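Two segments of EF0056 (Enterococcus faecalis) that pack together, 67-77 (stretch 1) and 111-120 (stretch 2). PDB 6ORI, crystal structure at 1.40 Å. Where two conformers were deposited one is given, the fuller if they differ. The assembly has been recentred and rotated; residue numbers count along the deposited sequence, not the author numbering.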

# COMPACT_ATOMS: atom_id res chain seq x y z
N ASN A 67 18.14 12.85 -9.76
CA ASN A 67 17.89 11.59 -10.44
C ASN A 67 16.56 10.93 -10.06
O ASN A 67 15.94 10.25 -10.87
CB ASN A 67 19.01 10.60 -10.15
CG ASN A 67 18.85 9.33 -10.94
OD1 ASN A 67 18.89 9.34 -12.17
ND2 ASN A 67 18.61 8.22 -10.25
N TRP A 68 16.21 11.09 -8.79
CA TRP A 68 15.13 10.36 -8.15
C TRP A 68 13.87 11.19 -8.21
O TRP A 68 13.80 12.29 -7.65
CB TRP A 68 15.52 10.08 -6.72
CG TRP A 68 16.88 9.47 -6.59
CD1 TRP A 68 17.97 10.07 -6.06
CD2 TRP A 68 17.30 8.16 -7.01
NE1 TRP A 68 19.06 9.22 -6.12
CE2 TRP A 68 18.66 8.05 -6.69
CE3 TRP A 68 16.66 7.09 -7.62
CZ2 TRP A 68 19.40 6.90 -6.97
CZ3 TRP A 68 17.38 5.94 -7.88
CH2 TRP A 68 18.74 5.86 -7.55
N GLU A 69 12.86 10.66 -8.89
CA GLU A 69 11.61 11.38 -9.11
C GLU A 69 10.41 10.58 -8.62
O GLU A 69 10.21 9.44 -9.02
CB GLU A 69 11.44 11.69 -10.58
CG GLU A 69 10.20 12.50 -10.91
CD GLU A 69 10.22 12.93 -12.34
OE1 GLU A 69 9.76 12.14 -13.19
OE2 GLU A 69 10.76 14.03 -12.60
N ILE A 70 9.62 11.20 -7.76
CA ILE A 70 8.41 10.59 -7.26
C ILE A 70 7.31 10.86 -8.27
O ILE A 70 7.17 12.00 -8.75
CB ILE A 70 8.00 11.21 -5.91
CG1 ILE A 70 9.05 10.90 -4.82
CG2 ILE A 70 6.60 10.72 -5.47
CD1 ILE A 70 8.85 11.69 -3.55
N ARG A 71 6.59 9.82 -8.64
CA ARG A 71 5.44 9.94 -9.51
C ARG A 71 4.19 9.52 -8.78
O ARG A 71 4.20 8.56 -8.00
CB ARG A 71 5.63 9.17 -10.80
CG ARG A 71 6.67 9.89 -11.67
CD ARG A 71 6.78 9.38 -13.06
NE ARG A 71 7.83 10.11 -13.77
CZ ARG A 71 8.23 9.81 -14.99
NH1 ARG A 71 7.72 8.78 -15.64
NH2 ARG A 71 9.19 10.52 -15.54
N LEU A 72 3.12 10.28 -8.98
CA LEU A 72 1.83 10.04 -8.35
C LEU A 72 0.81 9.93 -9.47
O LEU A 72 0.57 10.89 -10.21
CB LEU A 72 1.47 11.17 -7.41
CG LEU A 72 0.09 11.07 -6.78
CD1 LEU A 72 -0.03 9.89 -5.83
CD2 LEU A 72 -0.23 12.38 -6.06
N GLN A 73 0.24 8.74 -9.64
CA GLN A 73 -0.85 8.50 -10.58
C GLN A 73 -2.16 8.54 -9.80
O GLN A 73 -2.27 7.93 -8.71
CB GLN A 73 -0.72 7.15 -11.31
CG GLN A 73 -1.87 6.89 -12.29
CD GLN A 73 -1.64 5.69 -13.21
OE1 GLN A 73 -0.51 5.41 -13.62
NE2 GLN A 73 -2.71 4.98 -13.54
N LEU A 74 -3.15 9.26 -10.34
CA LEU A 74 -4.48 9.30 -9.75
C LEU A 74 -5.49 8.74 -10.74
O LEU A 74 -5.38 8.93 -11.93
CB LEU A 74 -4.89 10.73 -9.39
CG LEU A 74 -4.01 11.42 -8.38
CD1 LEU A 74 -4.53 12.82 -8.19
CD2 LEU A 74 -3.96 10.69 -7.06
N ASP A 75 -6.50 8.08 -10.21
CA ASP A 75 -7.61 7.61 -11.01
C ASP A 75 -8.01 8.63 -12.04
O ASP A 75 -8.22 9.79 -11.69
CB ASP A 75 -8.78 7.31 -10.07
CG ASP A 75 -9.78 6.40 -10.69
OD1 ASP A 75 -10.47 6.85 -11.64
OD2 ASP A 75 -9.90 5.25 -10.22
N GLU A 76 -8.15 8.21 -13.29
CA GLU A 76 -8.56 9.12 -14.36
C GLU A 76 -9.84 9.87 -14.02
O GLU A 76 -10.02 11.04 -14.45
CB GLU A 76 -8.77 8.34 -15.66
CG GLU A 76 -7.49 7.82 -16.31
CD GLU A 76 -6.69 8.92 -17.01
OE1 GLU A 76 -5.70 8.58 -17.70
OE2 GLU A 76 -7.04 10.12 -16.88
N ARG A 77 -10.75 9.24 -13.28
CA ARG A 77 -12.03 9.86 -12.98
C ARG A 77 -11.87 11.06 -12.06
O ARG A 77 -12.70 11.97 -12.07
CB ARG A 77 -12.98 8.82 -12.38
CG ARG A 77 -13.39 7.75 -13.39
CD ARG A 77 -14.09 6.56 -12.73
NE ARG A 77 -13.19 5.85 -11.83
CZ ARG A 77 -13.57 5.00 -10.89
NH1 ARG A 77 -14.86 4.71 -10.71
NH2 ARG A 77 -12.67 4.43 -10.11
N THR A 111 -1.92 13.87 -18.80
CA THR A 111 -2.04 12.50 -18.31
C THR A 111 -2.48 12.56 -16.87
O THR A 111 -2.63 13.63 -16.30
CB THR A 111 -0.73 11.71 -18.43
OG1 THR A 111 0.18 12.08 -17.39
CG2 THR A 111 -0.08 11.93 -19.78
N ASN A 112 -2.66 11.40 -16.26
CA ASN A 112 -3.05 11.29 -14.87
C ASN A 112 -1.87 11.00 -13.97
O ASN A 112 -2.07 10.42 -12.90
CB ASN A 112 -4.15 10.24 -14.68
CG ASN A 112 -3.69 8.83 -15.02
OD1 ASN A 112 -2.79 8.63 -15.81
ND2 ASN A 112 -4.34 7.84 -14.42
N ILE A 113 -0.67 11.41 -14.38
CA ILE A 113 0.53 11.25 -13.58
C ILE A 113 1.15 12.62 -13.29
O ILE A 113 1.24 13.47 -14.19
CB ILE A 113 1.55 10.32 -14.26
CG1 ILE A 113 0.86 9.01 -14.67
CG2 ILE A 113 2.74 10.08 -13.32
CD1 ILE A 113 1.77 8.01 -15.37
N TRP A 114 1.55 12.82 -12.05
CA TRP A 114 2.23 14.00 -11.57
C TRP A 114 3.62 13.61 -11.03
O TRP A 114 3.85 12.46 -10.65
CB TRP A 114 1.43 14.64 -10.44
CG TRP A 114 0.21 15.38 -10.88
CD1 TRP A 114 0.08 16.73 -10.97
CD2 TRP A 114 -1.08 14.85 -11.25
NE1 TRP A 114 -1.19 17.08 -11.36
CE2 TRP A 114 -1.91 15.94 -11.55
CE3 TRP A 114 -1.61 13.56 -11.34
CZ2 TRP A 114 -3.23 15.78 -11.95
CZ3 TRP A 114 -2.93 13.42 -11.74
CH2 TRP A 114 -3.72 14.53 -12.04
N LYS A 115 4.52 14.58 -10.95
CA LYS A 115 5.91 14.33 -10.56
C LYS A 115 6.46 15.39 -9.62
O LYS A 115 6.12 16.59 -9.74
CB LYS A 115 6.83 14.23 -11.79
CG LYS A 115 6.87 15.49 -12.63
CD LYS A 115 7.78 15.33 -13.86
CE LYS A 115 7.73 16.61 -14.66
NZ LYS A 115 8.74 16.64 -15.75
N VAL A 116 7.29 14.97 -8.68
CA VAL A 116 8.06 15.88 -7.81
C VAL A 116 9.36 15.18 -7.48
O VAL A 116 9.40 13.96 -7.41
CB VAL A 116 7.25 16.26 -6.55
CG1 VAL A 116 7.10 15.11 -5.56
CG2 VAL A 116 7.85 17.46 -5.86
N ASN A 117 10.44 15.92 -7.31
CA ASN A 117 11.69 15.27 -6.99
C ASN A 117 11.65 14.67 -5.60
O ASN A 117 11.05 15.22 -4.68
CB ASN A 117 12.85 16.26 -7.13
CG ASN A 117 13.16 16.58 -8.56
OD1 ASN A 117 12.66 15.93 -9.47
ND2 ASN A 117 14.04 17.54 -8.77
N TYR A 118 12.30 13.54 -5.43
CA TYR A 118 12.41 12.92 -4.12
C TYR A 118 13.27 13.73 -3.15
O TYR A 118 12.92 13.87 -1.98
CB TYR A 118 12.97 11.49 -4.29
CG TYR A 118 13.07 10.69 -3.00
CD1 TYR A 118 14.12 10.89 -2.12
CD2 TYR A 118 12.12 9.73 -2.66
CE1 TYR A 118 14.22 10.15 -0.94
CE2 TYR A 118 12.21 9.00 -1.49
CZ TYR A 118 13.27 9.22 -0.64
OH TYR A 118 13.36 8.49 0.53
N ILE A 119 14.40 14.26 -3.64
CA ILE A 119 15.43 14.81 -2.77
C ILE A 119 15.19 16.28 -2.51
O ILE A 119 15.05 17.09 -3.45
CB ILE A 119 16.83 14.60 -3.37
CG1 ILE A 119 17.13 13.10 -3.52
CG2 ILE A 119 17.89 15.32 -2.56
CD1 ILE A 119 17.48 12.39 -2.21
N ARG A 120 15.15 16.62 -1.22
CA ARG A 120 14.76 17.94 -0.79
C ARG A 120 15.63 19.06 -1.37
O ARG A 120 15.12 20.11 -1.74
CB ARG A 120 14.75 18.01 0.73
CG ARG A 120 14.10 19.30 1.25
CD ARG A 120 13.97 19.31 2.74
NE ARG A 120 15.28 19.23 3.38
CZ ARG A 120 15.46 19.05 4.68
NH1 ARG A 120 14.44 18.88 5.49
NH2 ARG A 120 16.69 18.99 5.17
O HOH W 1 15.46 14.03 -6.42
O HOH W 2 10.35 16.15 -10.95
O HOH W 3 11.24 15.09 -15.00
O HOH W 4 -3.75 9.77 -18.79

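At one end of this antiparallel strand pair the side chain of Asn112 does the work of a backbone amide: where the chain turns a corner, its ND2 donates to Leu74 O (2.9 Å), while its own main-chain O accepts from Leu74 N (3.0 Å). An amide side chain suits this place, being short and able to donate to a carbonyl as a peptide group does. Inward from there the ladder is regular. Leu72 N to Trp114 O and Trp114 N to Leu72 O are both 2.8 Å; Ile70 N reaches Val116 O at 2.8 Å, and Val116 N reaches Ile70 O at 3.0 Å. Tyr118 N closes the far end on Trp68 O (3.0 Å), which also accepts from water 1, itself bound to Ile119 N.

Ile70, Leu72, Trp114 and Val116 share one buried face. Ile70 CB lies 4.0 Å from Val116 CG1, and its CD1 extends to Tyr118 CD2 (3.9 Å); Leu74 CD1 meets Trp114 CZ3 at 3.9 Å. The other face carries Glu69, Arg71 and Lys115. Glu69 OE1 takes a salt bridge from Arg71 NE (2.9 Å), whereas Glu69 OE2 reaches stretch 2 through water: water 2 links it to Asn117 OD1, and water 3 to Lys115 NZ, 4.6 Å from OE2 and too far for a direct salt bridge.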